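Local structure of beta-galactosidase (Streptococcus pneumoniae, 4CU9) at residues 77-82 with 159-164. The protein is the carbohydrate-binding module of a pneumococcal beta-galactosidase, a calcium-containing domain that probably binds sugars. Numbering follows the deposited sequence.
Unlike the reference sequence in segment 159-164: Ala160 (reference Val). With EDO (1,2-ethanediol), chain D.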
ATOM      1  N   ARG A  77      -7.980 -14.020   4.070  1.00 18.04           N
ATOM      2  CA  ARG A  77      -9.272 -13.388   4.171  1.00 18.29           C
ATOM      3  C   ARG A  77      -9.921 -13.363   2.787  1.00 16.53           C
ATOM      4  O   ARG A  77      -9.231 -13.384   1.742  1.00 15.68           O
ATOM      5  CB  ARG A  77      -9.135 -11.949   4.696  1.00 20.58           C
ATOM      6  CG  ARG A  77      -8.497 -11.792   6.087  1.00 25.40           C
ATOM      7  CD  ARG A  77      -9.492 -11.500   7.217  1.00 28.39           C
ATOM      8  NE  ARG A  77      -8.858 -11.458   8.557  1.00 33.05           N
ATOM      9  CZ  ARG A  77      -7.983 -10.534   8.987  1.00 36.43           C
ATOM     10  NH1 ARG A  77      -7.597  -9.529   8.219  1.00 35.31           N
ATOM     11  NH2 ARG A  77      -7.491 -10.605  10.216  1.00 39.24           N
ATOM     12  N   THR A  78     -11.244 -13.239   2.780  1.00 14.83           N
ATOM     13  CA  THR A  78     -11.957 -12.936   1.543  1.00 14.23           C
ATOM     14  C   THR A  78     -12.286 -11.440   1.501  1.00 13.47           C
ATOM     15  O   THR A  78     -12.949 -10.906   2.391  1.00 13.15           O
ATOM     16  CB  THR A  78     -13.247 -13.768   1.381  1.00 15.74           C
ATOM     17  OG1 THR A  78     -12.933 -15.159   1.365  1.00 16.73           O
ATOM     18  CG2 THR A  78     -13.958 -13.430   0.102  1.00 15.19           C
ATOM     19  N   VAL A  79     -11.854 -10.771   0.444  1.00 13.20           N
ATOM     20  CA  VAL A  79     -12.075  -9.315   0.301  1.00 13.06           C
ATOM     21  C   VAL A  79     -12.703  -8.954  -1.039  1.00 12.29           C
ATOM     22  O   VAL A  79     -12.501  -9.619  -2.022  1.00 13.61           O
ATOM     23  CB  VAL A  79     -10.781  -8.501   0.538  1.00 13.10           C
ATOM     24  CG1 VAL A  79     -10.328  -8.677   1.986  1.00 14.01           C
ATOM     25  CG2 VAL A  79      -9.656  -8.939  -0.388  1.00 13.25           C
ATOM     26  N   ALA A  80     -13.512  -7.911  -1.054  1.00 12.84           N
ATOM     27  CA  ALA A  80     -14.195  -7.471  -2.273  1.00 12.58           C
ATOM     28  C   ALA A  80     -14.348  -5.952  -2.322  1.00 12.49           C
ATOM     29  O   ALA A  80     -15.001  -5.404  -3.221  1.00 11.77           O
ATOM     30  CB  ALA A  80     -15.571  -8.149  -2.389  1.00 13.85           C
ATOM     31  N   GLN A  81     -13.831  -5.267  -1.320  1.00 11.66           N
ATOM     32  CA  GLN A  81     -13.951  -3.817  -1.271  1.00 12.80           C
ATOM     33  C   GLN A  81     -12.648  -3.255  -0.698  1.00 12.49           C
ATOM     34  O   GLN A  81     -11.914  -3.949   0.022  1.00 10.84           O
ATOM     35  CB  GLN A  81     -15.135  -3.398  -0.400  1.00 14.68           C
ATOM     36  CG  GLN A  81     -16.478  -4.049  -0.790  1.00 17.71           C
ATOM     37  CD  GLN A  81     -17.603  -3.572   0.100  1.00 19.90           C
ATOM     38  OE1 GLN A  81     -18.054  -4.280   1.009  1.00 24.29           O
ATOM     39  NE2 GLN A  81     -18.047  -2.374  -0.145  1.00 22.77           N
ATOM     40  N   ALA A  82     -12.377  -2.005  -1.023  1.00 12.11           N
ATOM     41  CA  ALA A  82     -11.189  -1.324  -0.530  1.00 12.09           C
ATOM     42  C   ALA A  82     -11.479   0.141  -0.382  1.00 12.14           C
ATOM     43  O   ALA A  82     -12.379   0.691  -1.021  1.00 13.10           O
ATOM     44  CB  ALA A  82     -10.010  -1.534  -1.460  1.00 12.22           C
ATOM     45  N   LYS A 159      -3.942 -13.629   1.409  1.00 11.83           N
ATOM     46  CA  LYS A 159      -3.221 -13.376   2.655  1.00 12.24           C
ATOM     47  C   LYS A 159      -2.616 -11.977   2.664  1.00 10.81           C
ATOM     48  O   LYS A 159      -2.187 -11.476   3.721  1.00 11.11           O
ATOM     49  CB  LYS A 159      -2.135 -14.421   2.805  1.00 13.99           C
ATOM     50  CG  LYS A 159      -2.724 -15.783   3.131  1.00 15.19           C
ATOM     51  CD  LYS A 159      -1.734 -16.923   3.210  1.00 17.08           C
ATOM     52  CE  LYS A 159      -2.553 -18.218   3.390  1.00 18.25           C
ATOM     53  NZ  LYS A 159      -1.794 -19.470   3.661  1.00 20.69           N
ATOM     54  N   ALA A 160      -2.565 -11.356   1.492  1.00 10.29           N
ATOM     55  CA  ALA A 160      -2.019  -9.997   1.342  1.00  9.60           C
ATOM     56  C   ALA A 160      -2.587  -9.391   0.076  1.00  9.61           C
ATOM     57  O   ALA A 160      -2.766 -10.102  -0.923  1.00  9.51           O
ATOM     58  CB  ALA A 160      -0.500 -10.008   1.252  1.00  9.55           C
ATOM     59  N   MET A 161      -2.878  -8.095   0.136  1.00  9.47           N
ATOM     60  CA  MET A 161      -3.348  -7.319  -1.027  1.00  9.91           C
ATOM     61  C   MET A 161      -2.444  -6.109  -1.112  1.00  9.50           C
ATOM     62  O   MET A 161      -1.877  -5.699  -0.105  1.00  9.76           O
ATOM     63  CB  MET A 161      -4.795  -6.866  -0.840  1.00 10.21           C
ATOM     64  CG  MET A 161      -5.771  -8.023  -0.749  1.00 10.77           C
ATOM     65  SD  MET A 161      -6.130  -8.913  -2.269  1.00 11.67           S
ATOM     66  CE  MET A 161      -6.824  -7.645  -3.292  1.00 11.32           C
ATOM     67  N   ARG A 162      -2.255  -5.593  -2.316  1.00  9.54           N
ATOM     68  CA  ARG A 162      -1.524  -4.364  -2.500  1.00  8.95           C
ATOM     69  C   ARG A 162      -2.063  -3.546  -3.662  1.00  8.78           C
ATOM     70  O   ARG A 162      -2.795  -4.032  -4.539  1.00  8.78           O
ATOM     71  CB  ARG A 162      -0.011  -4.621  -2.691  1.00  9.20           C
ATOM     72  CG  ARG A 162       0.379  -5.101  -4.064  1.00  9.38           C
ATOM     73  CD  ARG A 162       1.842  -5.385  -4.164  1.00  9.54           C
ATOM     74  NE  ARG A 162       2.216  -5.624  -5.535  1.00  9.56           N
ATOM     75  CZ  ARG A 162       3.459  -5.756  -5.963  1.00  9.80           C
ATOM     76  NH1 ARG A 162       4.480  -5.684  -5.095  1.00  9.89           N
ATOM     77  NH2 ARG A 162       3.677  -5.982  -7.252  1.00 10.14           N
ATOM     78  N   TRP A 163      -1.628  -2.295  -3.667  1.00  8.47           N
ATOM     79  CA  TRP A 163      -1.819  -1.411  -4.797  1.00  8.65           C
ATOM     80  C   TRP A 163      -0.438  -1.130  -5.360  1.00  8.77           C
ATOM     81  O   TRP A 163       0.492  -0.655  -4.622  1.00  8.46           O
ATOM     82  CB  TRP A 163      -2.499  -0.103  -4.379  1.00  8.73           C
ATOM     83  CG  TRP A 163      -3.909  -0.259  -3.980  1.00  9.23           C
ATOM     84  CD1 TRP A 163      -4.376  -0.468  -2.748  1.00  9.90           C
ATOM     85  CD2 TRP A 163      -5.035  -0.301  -4.853  1.00 10.07           C
ATOM     86  NE1 TRP A 163      -5.737  -0.597  -2.767  1.00 10.43           N
ATOM     87  CE2 TRP A 163      -6.169  -0.509  -4.060  1.00 10.34           C
ATOM     88  CE3 TRP A 163      -5.193  -0.179  -6.224  1.00 10.95           C
ATOM     89  CZ2 TRP A 163      -7.458  -0.548  -4.593  1.00 10.59           C
ATOM     90  CZ3 TRP A 163      -6.503  -0.228  -6.759  1.00 10.75           C
ATOM     91  CH2 TRP A 163      -7.598  -0.400  -5.923  1.00 10.34           C
ATOM     92  N   ARG A 164      -0.266  -1.477  -6.632  1.00  9.27           N
ATOM     93  CA  ARG A 164       0.965  -1.191  -7.379  1.00  9.53           C
ATOM     94  C   ARG A 164       0.736   0.110  -8.125  1.00  9.51           C
ATOM     95  O   ARG A 164      -0.121   0.206  -9.003  1.00  9.25           O
ATOM     96  CB  ARG A 164       1.344  -2.335  -8.304  1.00 10.78           C
ATOM     97  CG  ARG A 164       2.612  -2.073  -9.150  1.00 11.73           C
ATOM     98  CD  ARG A 164       3.123  -3.368  -9.745  1.00 13.92           C
ATOM     99  NE  ARG A 164       2.165  -4.001 -10.642  1.00 15.36           N
ATOM    100  CZ  ARG A 164       1.881  -3.587 -11.873  1.00 20.43           C
ATOM    101  NH1 ARG A 164       2.492  -2.536 -12.424  1.00 23.28           N
ATOM    102  NH2 ARG A 164       0.993  -4.245 -12.587  1.00 21.90           N
TER
HETATM  103  C1  EDO D3000       7.979  -5.322  -6.476  1.00 12.23           C
HETATM  104  O1  EDO D3000       7.179  -4.563  -5.545  1.00 12.15           O
HETATM  105  C2  EDO D3000       7.307  -6.573  -7.055  1.00 12.17           C
HETATM  106  O2  EDO D3000       6.375  -6.203  -8.068  1.00 12.23           O
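Val79 and Met161 meet tip to tip, Val79 CG2 lying 4.0 Å from Met161 SD. In Met161, chi1 (-63°) sets CG anti to the carbonyl carbon, and the bend at chi2 then places SD. CG thereby shares the touch with the sulfur, being also 4.0 Å from Val79 CG2. The second apolar contact is Ala82 CB, at the edge of the Trp163 indole and near its plane, 4.2 Å from Trp163 CZ2. This indole is also met edge-to-face by Tyr137, while the ring of Phe181 meets it with the planes close to parallel.

On the side of 159-164 turned from 77-82, the Arg162 guanidinium grips a 1,2-ethanediol, probably from the crystallisation liquor, by two hydrogen bonds. NH2 to O2 is nearly straight (2.8 Å, 175°); NH1 to O1 is more bent, at 3.0 Å. A salt bridge from NE to Glu101 further fixes the group, and Trp132 adds a cation-pi contact.

No hydrogen bond joins the segments, and the Val79 and Met161 CA atoms stand 9.1 Å apart. The segment directions differ by 27°, and Val79, Ala82 and Met161 are buried and directed across the gap. This is consistent with strands 73-86 and 160-166 packing face to face from opposing layers, as in the beta-sandwich core of galactose-binding-like domains.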